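Local coordinates for kallistatin (Homo sapiens, PDB 6F4V), which inhibits the serine protease tissue kallikrein as a serpin, forming an equimolar, heat- and SDS-stable complex with the enzyme, which cleaves the inhibitor at the reactive site, at residues A10-A13 / F14-Y18; Y17-I20 / A21-P25; R254-N257 / L258-R262. All coordinates share one frame; numbering follows the deposited sequence.

Helix 6-23, near the N terminus, carries the first two contacts in succession. Contact 1 joins neighbouring turns in its middle, and contact 2 overlaps it at Tyr17 and Tyr18, running on to the helix's C-terminal end; their centres lie about 10 Å apart. None of the three closes a loop, since in each the two segments adjoin. Much later in the chain, contact 3 ends helix 249-258 and opens the turn leading to strand 265-267, its centre about 21 Å from that of contact 1 and 27 Å from that of contact 2. Nothing nests or crosses, but contact 1 packs against helix 249-258, linking the two helices.

Contact 1: A10-A13 / F14-Y18; sequences ADFA and FRFYY
Arg15 reaches back one helical turn to Asp11 and is held there at two levels, backbone and side chain. Its CB and CG both run along Asp11 O, the carbonyl that accepts Arg15 N at 3.0 Å. CD leads past the carboxylate, 4.0 Å from Asp11 OD2; the bend at chi3 (-70°) then turns the guanidinium toward that group. NE lies 2.9 Å from Asp11 OD2, and NH2 lies 3.0 Å from the same oxygen, so a single carboxylate oxygen takes both bonds of this side-on salt bridge. OD2 stays close to the guanidinium plane, but both nitrogens come from one face of the carboxylate, and the two planes are 33° apart. NH2 also meets the edge of the Phe12 ring, 3.9 Å from Phe12 CD1, with ring and guanidinium steeply inclined. Beyond the helix, NH2 is hydrogen-bonded to Gly58 O, so the far end of Arg15 ties the helix to the end of helix 49-58.

The i to i+4 spacing of an alpha-helix governs the other pairs of this serpin's helix 6-23. The side chains of Phe12 and Phe16 project in similar directions from successive turns, with Phe12 CZ 4.1 Å from Phe16 CD2. Both have CG anti to the backbone N, which sends the rings out together onto Ile36 of helix 33-44. Phe16 N bonds to Phe12 O at 2.9 Å. On another side of the helix Phe14 CD2 comes 3.2 Å from Ala10 O, the oxygen that accepts Phe14 N. From there its ring packs on Pro249 and Leu252 of helix 249-258.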
loop_
_atom_site.group_PDB
_atom_site.type_symbol
_atom_site.label_atom_id
_atom_site.label_comp_id
_atom_site.label_asym_id
_atom_site.label_seq_id
_atom_site.Cartn_x
_atom_site.Cartn_y
_atom_site.Cartn_z
ATOM N N ALA A 10 7.556 7.370 1.808
ATOM C CA ALA A 10 6.576 8.257 1.177
ATOM C C ALA A 10 6.975 8.583 -0.266
ATOM O O ALA A 10 6.124 8.625 -1.144
ATOM C CB ALA A 10 6.392 9.525 1.984
ATOM N N ASP A 11 8.266 8.810 -0.494
ATOM C CA ASP A 11 8.794 9.056 -1.842
ATOM C C ASP A 11 8.461 7.899 -2.734
ATOM O O ASP A 11 7.999 8.101 -3.840
ATOM C CB ASP A 11 10.321 9.300 -1.782
ATOM C CG ASP A 11 11.000 9.330 -3.165
ATOM O OD1 ASP A 11 10.804 10.337 -3.850
ATOM O OD2 ASP A 11 11.711 8.348 -3.561
ATOM N N PHE A 12 8.743 6.674 -2.279
ATOM C CA PHE A 12 8.406 5.498 -3.067
ATOM C C PHE A 12 6.912 5.415 -3.358
ATOM O O PHE A 12 6.509 5.149 -4.507
ATOM C CB PHE A 12 8.867 4.223 -2.387
ATOM C CG PHE A 12 8.536 3.002 -3.155
ATOM C CD1 PHE A 12 9.245 2.692 -4.311
ATOM C CD2 PHE A 12 7.483 2.198 -2.792
ATOM C CE1 PHE A 12 8.926 1.583 -5.075
ATOM C CE2 PHE A 12 7.161 1.075 -3.555
ATOM C CZ PHE A 12 7.907 0.758 -4.694
ATOM N N ALA A 13 6.098 5.626 -2.306
ATOM C CA ALA A 13 4.623 5.590 -2.458
ATOM C C ALA A 13 4.122 6.432 -3.605
ATOM O O ALA A 13 3.385 5.946 -4.491
ATOM C CB ALA A 13 3.940 6.021 -1.190
ATOM N N PHE A 14 4.565 7.682 -3.624
ATOM C CA PHE A 14 4.106 8.618 -4.640
ATOM C C PHE A 14 4.748 8.422 -6.025
ATOM O O PHE A 14 4.102 8.688 -7.034
ATOM C CB PHE A 14 4.161 10.053 -4.126
ATOM C CG PHE A 14 3.135 10.308 -3.037
ATOM C CD1 PHE A 14 1.781 10.394 -3.350
ATOM C CD2 PHE A 14 3.506 10.392 -1.699
ATOM C CE1 PHE A 14 0.816 10.579 -2.357
ATOM C CE2 PHE A 14 2.535 10.561 -0.697
ATOM C CZ PHE A 14 1.200 10.675 -1.030
ATOM N N ARG A 15 5.971 7.903 -6.066
ATOM C CA ARG A 15 6.594 7.507 -7.340
ATOM C C ARG A 15 5.832 6.349 -7.977
ATOM O O ARG A 15 5.579 6.362 -9.203
ATOM C CB ARG A 15 8.076 7.152 -7.166
ATOM C CG ARG A 15 9.011 8.373 -7.142
ATOM C CD ARG A 15 10.469 7.976 -7.305
ATOM N NE ARG A 15 10.939 7.292 -6.127
ATOM C CZ ARG A 15 11.388 6.038 -6.040
ATOM N NH1 ARG A 15 11.535 5.238 -7.093
ATOM N NH2 ARG A 15 11.739 5.595 -4.839
ATOM N N PHE A 16 5.464 5.346 -7.159
ATOM C CA PHE A 16 4.730 4.192 -7.660
ATOM C C PHE A 16 3.364 4.633 -8.190
ATOM O O PHE A 16 2.962 4.256 -9.295
ATOM C CB PHE A 16 4.591 3.101 -6.595
ATOM C CG PHE A 16 4.049 1.802 -7.117
ATOM C CD1 PHE A 16 2.670 1.582 -7.217
ATOM C CD2 PHE A 16 4.896 0.782 -7.469
ATOM C CE1 PHE A 16 2.168 0.395 -7.702
ATOM C CE2 PHE A 16 4.397 -0.431 -7.947
ATOM C CZ PHE A 16 3.026 -0.629 -8.058
ATOM N N TYR A 17 2.655 5.417 -7.396
ATOM C CA TYR A 17 1.334 5.946 -7.790
ATOM C C TYR A 17 1.462 6.669 -9.137
ATOM O O TYR A 17 0.667 6.468 -10.065
ATOM C CB TYR A 17 0.740 6.867 -6.715
ATOM C CG TYR A 17 -0.607 7.344 -7.159
ATOM C CD1 TYR A 17 -1.724 6.577 -6.976
ATOM C CD2 TYR A 17 -0.725 8.489 -7.935
ATOM C CE1 TYR A 17 -2.960 6.968 -7.494
ATOM C CE2 TYR A 17 -1.935 8.883 -8.503
ATOM C CZ TYR A 17 -3.056 8.130 -8.276
ATOM O OH TYR A 17 -4.263 8.523 -8.870
ATOM N N TYR A 18 2.421 7.567 -9.213
ATOM C CA TYR A 18 2.551 8.398 -10.417
ATOM C C TYR A 18 2.750 7.548 -11.678
ATOM O O TYR A 18 2.162 7.829 -12.718
ATOM C CB TYR A 18 3.686 9.376 -10.280
ATOM C CG TYR A 18 3.758 10.338 -11.452
ATOM C CD1 TYR A 18 2.991 11.505 -11.453
ATOM C CD2 TYR A 18 4.576 10.083 -12.548
ATOM C CE1 TYR A 18 3.055 12.403 -12.514
ATOM C CE2 TYR A 18 4.647 10.984 -13.625
ATOM C CZ TYR A 18 3.886 12.143 -13.588
ATOM O OH TYR A 18 3.910 13.071 -14.624
#

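Contact 2: Y17-I20 / A21-P25; sequences YYLI and ASETP. With EDO (1,2-ethanediol), chain G.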
loop_
_atom_site.group_PDB
_atom_site.type_symbol
_atom_site.label_atom_id
_atom_site.label_comp_id
_atom_site.label_asym_id
_atom_site.label_seq_id
_atom_site.Cartn_x
_atom_site.Cartn_y
_atom_site.Cartn_z
ATOM N N TYR A 17 2.655 5.417 -7.396
ATOM C CA TYR A 17 1.334 5.946 -7.790
ATOM C C TYR A 17 1.462 6.669 -9.137
ATOM O O TYR A 17 0.667 6.468 -10.065
ATOM C CB TYR A 17 0.740 6.867 -6.715
ATOM C CG TYR A 17 -0.607 7.344 -7.159
ATOM C CD1 TYR A 17 -1.724 6.577 -6.976
ATOM C CD2 TYR A 17 -0.725 8.489 -7.935
ATOM C CE1 TYR A 17 -2.960 6.968 -7.494
ATOM C CE2 TYR A 17 -1.935 8.883 -8.503
ATOM C CZ TYR A 17 -3.056 8.130 -8.276
ATOM O OH TYR A 17 -4.263 8.523 -8.870
ATOM N N TYR A 18 2.421 7.567 -9.213
ATOM C CA TYR A 18 2.551 8.398 -10.417
ATOM C C TYR A 18 2.750 7.548 -11.678
ATOM O O TYR A 18 2.162 7.829 -12.718
ATOM C CB TYR A 18 3.686 9.376 -10.280
ATOM C CG TYR A 18 3.758 10.338 -11.452
ATOM C CD1 TYR A 18 2.991 11.505 -11.453
ATOM C CD2 TYR A 18 4.576 10.083 -12.548
ATOM C CE1 TYR A 18 3.055 12.403 -12.514
ATOM C CE2 TYR A 18 4.647 10.984 -13.625
ATOM C CZ TYR A 18 3.886 12.143 -13.588
ATOM O OH TYR A 18 3.910 13.071 -14.624
ATOM N N LEU A 19 3.572 6.518 -11.571
ATOM C CA LEU A 19 3.852 5.609 -12.701
ATOM C C LEU A 19 2.559 4.903 -13.135
ATOM O O LEU A 19 2.211 4.906 -14.323
ATOM C CB LEU A 19 4.940 4.596 -12.330
ATOM C CG LEU A 19 5.306 3.525 -13.402
ATOM C CD1 LEU A 19 6.633 2.869 -13.114
ATOM C CD2 LEU A 19 4.312 2.394 -13.477
ATOM N N ILE A 20 1.805 4.363 -12.175
ATOM C CA ILE A 20 0.569 3.650 -12.497
ATOM C C ILE A 20 -0.444 4.596 -13.129
ATOM O O ILE A 20 -1.076 4.272 -14.140
ATOM C CB ILE A 20 -0.120 3.013 -11.244
ATOM C CG1 ILE A 20 0.834 2.062 -10.509
ATOM C CG2 ILE A 20 -1.394 2.259 -11.639
ATOM C CD1 ILE A 20 1.387 0.934 -11.341
ATOM N N ALA A 21 -0.609 5.750 -12.520
ATOM C CA ALA A 21 -1.598 6.733 -12.980
ATOM C C ALA A 21 -1.276 7.257 -14.372
ATOM O O ALA A 21 -2.169 7.570 -15.148
ATOM C CB ALA A 21 -1.690 7.887 -12.011
ATOM N N SER A 22 0.012 7.379 -14.665
ATOM C CA SER A 22 0.411 7.899 -15.962
ATOM C C SER A 22 0.400 6.796 -17.034
ATOM O O SER A 22 0.071 7.086 -18.187
ATOM C CB SER A 22 1.713 8.677 -15.806
ATOM O OG SER A 22 2.722 7.799 -15.577
ATOM N N GLU A 23 0.703 5.541 -16.682
ATOM C CA GLU A 23 0.707 4.434 -17.655
ATOM C C GLU A 23 -0.686 3.860 -17.924
ATOM O O GLU A 23 -0.957 3.437 -19.053
ATOM C CB GLU A 23 1.672 3.326 -17.245
ATOM C CG GLU A 23 3.129 3.785 -17.341
ATOM C CD GLU A 23 4.135 2.725 -17.022
ATOM O OE1 GLU A 23 3.753 1.583 -16.710
ATOM O OE2 GLU A 23 5.342 3.044 -17.087
ATOM N N THR A 24 -1.569 3.849 -16.916
ATOM C CA THR A 24 -2.958 3.405 -17.087
ATOM C C THR A 24 -3.925 4.478 -16.561
ATOM O O THR A 24 -4.491 4.344 -15.454
ATOM C CB THR A 24 -3.202 2.067 -16.363
ATOM O OG1 THR A 24 -2.819 2.190 -14.974
ATOM C CG2 THR A 24 -2.396 0.951 -16.991
ATOM N N PRO A 25 -4.109 5.570 -17.331
ATOM C CA PRO A 25 -4.987 6.628 -16.861
ATOM C C PRO A 25 -6.454 6.172 -16.946
ATOM O O PRO A 25 -6.753 5.183 -17.616
ATOM C CB PRO A 25 -4.668 7.806 -17.812
ATOM C CG PRO A 25 -4.204 7.153 -19.072
ATOM C CD PRO A 25 -3.470 5.918 -18.623
HETATM C C1 EDO G . 0.891 0.020 -14.936
HETATM O O1 EDO G . 1.534 -0.154 -16.207
HETATM C C2 EDO G . -0.440 -0.725 -14.902
HETATM O O2 EDO G . -0.379 -1.863 -14.032
#
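The Tyr17 ring meets Ala21 CB obliquely, its CE2 3.7 Å from that methyl, while Tyr18 turns its ring obliquely to Ser22 OG. Both phenol oxygens are hydrogen-bonded outside the helix, Tyr17 OH to Glu244 and Tyr18 OH to Glu245. This is the C-terminal end of helix 6-23: Thr24 is the first residue to leave helical angles, and the side chains of Ser22 and Thr24 both fold back onto the last turn. Ser22 OG, at chi1 72°, sits within reach of two carbonyls, 2.9 Å from Tyr18 O and 3.2 Å from Leu19 O. The extended Glu23 side chain crosses Leu19 at a slant, OE1 3.4 Å from Leu19 CD2; OE2 forms a salt bridge with Arg289, and OE1 accepts a hydrogen bond from O1 of a 1,2-ethanediol, probably from the crystallisation liquor. Leu19 also packs on Ile286 of helix 283-286, as does Ile20. Ile20 and Thr24 run alongside each other, CG2 of the isoleucine against OG1 of the threonine. Ile20 O is gripped twice by Thr24, from opposite faces of its carbonyl plane: by N at 2.9 Å and by OG1 at 2.8 Å.

Contact 3: R254-N257 / L258-R262; sequences RWNN and LLRKR. With Z9L (methyl 2,3,6-tri-O-sulfo-alpha-D-glucopyranoside), chain C.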
loop_
_atom_site.group_PDB
_atom_site.type_symbol
_atom_site.label_atom_id
_atom_site.label_comp_id
_atom_site.label_asym_id
_atom_site.label_seq_id
_atom_site.Cartn_x
_atom_site.Cartn_y
_atom_site.Cartn_z
ATOM N N ARG A 254 1.839 19.503 3.178
ATOM C CA ARG A 254 1.202 20.810 3.091
ATOM C C ARG A 254 -0.253 20.718 3.492
ATOM O O ARG A 254 -0.707 21.498 4.353
ATOM C CB ARG A 254 1.365 21.435 1.685
ATOM C CG ARG A 254 0.485 22.636 1.432
ATOM C CD ARG A 254 0.812 23.394 0.133
ATOM N NE ARG A 254 -0.258 24.365 -0.077
ATOM C CZ ARG A 254 -1.384 24.162 -0.757
ATOM N NH1 ARG A 254 -1.617 23.022 -1.428
ATOM N NH2 ARG A 254 -2.293 25.133 -0.797
ATOM N N TRP A 255 -1.003 19.806 2.862
ATOM C CA TRP A 255 -2.404 19.634 3.205
ATOM C C TRP A 255 -2.612 19.258 4.686
ATOM O O TRP A 255 -3.508 19.815 5.354
ATOM C CB TRP A 255 -3.061 18.582 2.331
ATOM C CG TRP A 255 -3.258 19.012 0.908
ATOM C CD1 TRP A 255 -3.569 20.268 0.443
ATOM C CD2 TRP A 255 -3.179 18.167 -0.234
ATOM N NE1 TRP A 255 -3.680 20.245 -0.918
ATOM C CE2 TRP A 255 -3.448 18.969 -1.368
ATOM C CE3 TRP A 255 -2.911 16.810 -0.411
ATOM C CZ2 TRP A 255 -3.487 18.443 -2.675
ATOM C CZ3 TRP A 255 -2.889 16.277 -1.731
ATOM C CH2 TRP A 255 -3.190 17.111 -2.840
ATOM N N ASN A 256 -1.790 18.325 5.157
ATOM C CA ASN A 256 -1.850 17.891 6.549
ATOM C C ASN A 256 -1.659 19.064 7.498
ATOM O O ASN A 256 -2.439 19.214 8.443
ATOM C CB ASN A 256 -0.833 16.800 6.856
ATOM C CG ASN A 256 -1.108 16.149 8.213
ATOM O OD1 ASN A 256 -2.203 15.686 8.455
ATOM N ND2 ASN A 256 -0.155 16.183 9.077
ATOM N N ASN A 257 -0.656 19.909 7.231
ATOM C CA ASN A 257 -0.357 21.061 8.096
ATOM C C ASN A 257 -1.412 22.155 8.024
ATOM O O ASN A 257 -1.763 22.730 9.072
ATOM C CB ASN A 257 1.068 21.585 7.852
ATOM C CG ASN A 257 2.117 20.615 8.365
ATOM O OD1 ASN A 257 1.838 19.822 9.278
ATOM N ND2 ASN A 257 3.327 20.667 7.797
ATOM N N LEU A 258 -1.994 22.378 6.844
ATOM C CA LEU A 258 -3.130 23.265 6.739
ATOM C C LEU A 258 -4.275 22.746 7.590
ATOM O O LEU A 258 -4.918 23.538 8.325
ATOM C CB LEU A 258 -3.600 23.416 5.296
ATOM C CG LEU A 258 -2.620 24.200 4.414
ATOM C CD1 LEU A 258 -2.970 24.006 2.953
ATOM C CD2 LEU A 258 -2.625 25.685 4.824
ATOM N N LEU A 259 -4.480 21.425 7.578
ATOM C CA LEU A 259 -5.562 20.848 8.359
ATOM C C LEU A 259 -5.209 20.604 9.836
ATOM O O LEU A 259 -5.810 19.769 10.479
ATOM C CB LEU A 259 -6.075 19.579 7.703
ATOM C CG LEU A 259 -6.691 19.839 6.341
ATOM C CD1 LEU A 259 -7.032 18.524 5.657
ATOM C CD2 LEU A 259 -7.914 20.758 6.380
ATOM N N ARG A 260 -4.225 21.302 10.357
ATOM C CA ARG A 260 -3.960 21.332 11.801
ATOM C C ARG A 260 -4.417 22.659 12.411
ATOM O O ARG A 260 -4.182 22.874 13.602
ATOM C CB ARG A 260 -2.474 21.130 12.062
ATOM C CG ARG A 260 -2.016 19.714 11.785
ATOM C CD ARG A 260 -0.509 19.588 11.897
ATOM N NE ARG A 260 -0.033 19.555 13.288
ATOM C CZ ARG A 260 0.588 20.556 13.939
ATOM N NH1 ARG A 260 0.821 21.748 13.375
ATOM N NH2 ARG A 260 0.967 20.377 15.198
ATOM N N LYS A 261 -5.023 23.544 11.605
ATOM C CA LYS A 261 -5.472 24.867 12.055
ATOM C C LYS A 261 -6.962 24.806 12.139
ATOM O O LYS A 261 -7.630 24.433 11.165
ATOM C CB LYS A 261 -5.101 25.967 11.066
ATOM C CG LYS A 261 -3.611 26.181 10.854
ATOM C CD LYS A 261 -3.069 27.287 11.750
ATOM C CE LYS A 261 -1.739 27.844 11.248
ATOM N NZ LYS A 261 -0.598 27.043 11.769
ATOM N N ARG A 262 -7.497 25.215 13.296
ATOM C CA ARG A 262 -8.900 25.039 13.577
ATOM C C ARG A 262 -9.828 25.817 12.672
ATOM O O ARG A 262 -10.967 25.439 12.540
ATOM C CB ARG A 262 -9.222 25.345 15.068
ATOM C CG ARG A 262 -10.035 24.254 15.755
ATOM C CD ARG A 262 -11.269 24.772 16.501
ATOM N NE ARG A 262 -11.185 26.188 16.933
ATOM C CZ ARG A 262 -10.925 26.652 18.166
ATOM N NH1 ARG A 262 -10.705 25.862 19.225
ATOM N NH2 ARG A 262 -10.893 27.968 18.339
HETATM O O4 Z9L C . -2.007 32.375 1.971
HETATM C C4 Z9L C . -2.934 32.533 0.855
HETATM C C5 Z9L C . -3.245 31.243 0.084
HETATM O O5 Z9L C . -4.181 31.549 -1.005
HETATM C C6 Z9L C . -3.865 30.164 0.923
HETATM O O6 Z9L C . -4.310 29.124 0.086
HETATM S S1 Z9L C . -4.480 27.651 0.842
HETATM O O7 Z9L C . -2.940 27.166 1.248
HETATM O O11 Z9L C . -5.178 26.577 -0.191
HETATM O O15 Z9L C . -5.404 27.850 2.211
HETATM C C3 Z9L C . -2.249 33.477 -0.097
HETATM O O3 Z9L C . -2.207 34.774 0.573
HETATM S S2 Z9L C . -0.740 35.542 0.541
HETATM O O8 Z9L C . -0.866 36.981 1.349
HETATM O O9 Z9L C . -0.308 35.824 -1.044
HETATM O O10 Z9L C . 0.399 34.579 1.254
HETATM C C2 Z9L C . -2.819 33.644 -1.477
HETATM O O2 Z9L C . -3.710 34.780 -1.523
HETATM S S3 Z9L C . -3.792 35.711 -2.911
HETATM O O12 Z9L C . -4.604 37.097 -2.487
HETATM O O13 Z9L C . -4.658 34.930 -4.078
HETATM O O14 Z9L C . -2.281 36.090 -3.504
HETATM C C1 Z9L C . -3.574 32.426 -2.050
HETATM O O1 Z9L C . -2.710 31.675 -2.814
HETATM C C7 Z9L C . -3.281 30.822 -3.814
#
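Leu258 packs its CD1 methyl over one face of the Arg254 guanidinium, 3.8 Å above the plane and offset toward its rim, the two side chains crossing at a slant. CG of Leu258 rests 3.3 Å from Arg254 O, the carbonyl that accepts Leu258 N. With CG anti to the backbone N (chi1 167°) and the chain extended to NE, Arg254 reaches past the leucine to the bound sulfated glycan. Its NH2 gives a hydrogen bond of 3.0 Å to O7, an oxygen of the 6-O-sulfo group that lies at the guanidinium edge, near its plane; Leu258 CD1 also touches O7, at 3.6 Å. Arg213 N holds the same sugar. Asn257, an exposed residue, lies alongside Arg260, its OD1 3.5 Å from Arg260 CD, the amide and guanidinium planes 79° apart. Here helix 249-258 ends: Arg260 N turns back to Asn257 O at 3.1 Å, approaching from above the carbonyl plane. Asp212 OD2 takes both a salt bridge from Arg254 NH1 and a hydrogen bond from Trp255 NE1, which probably steadies the guanidinium; its charge and N-H groups probably favour the anionic sulfate, while the Leu258 methyl packs beside it.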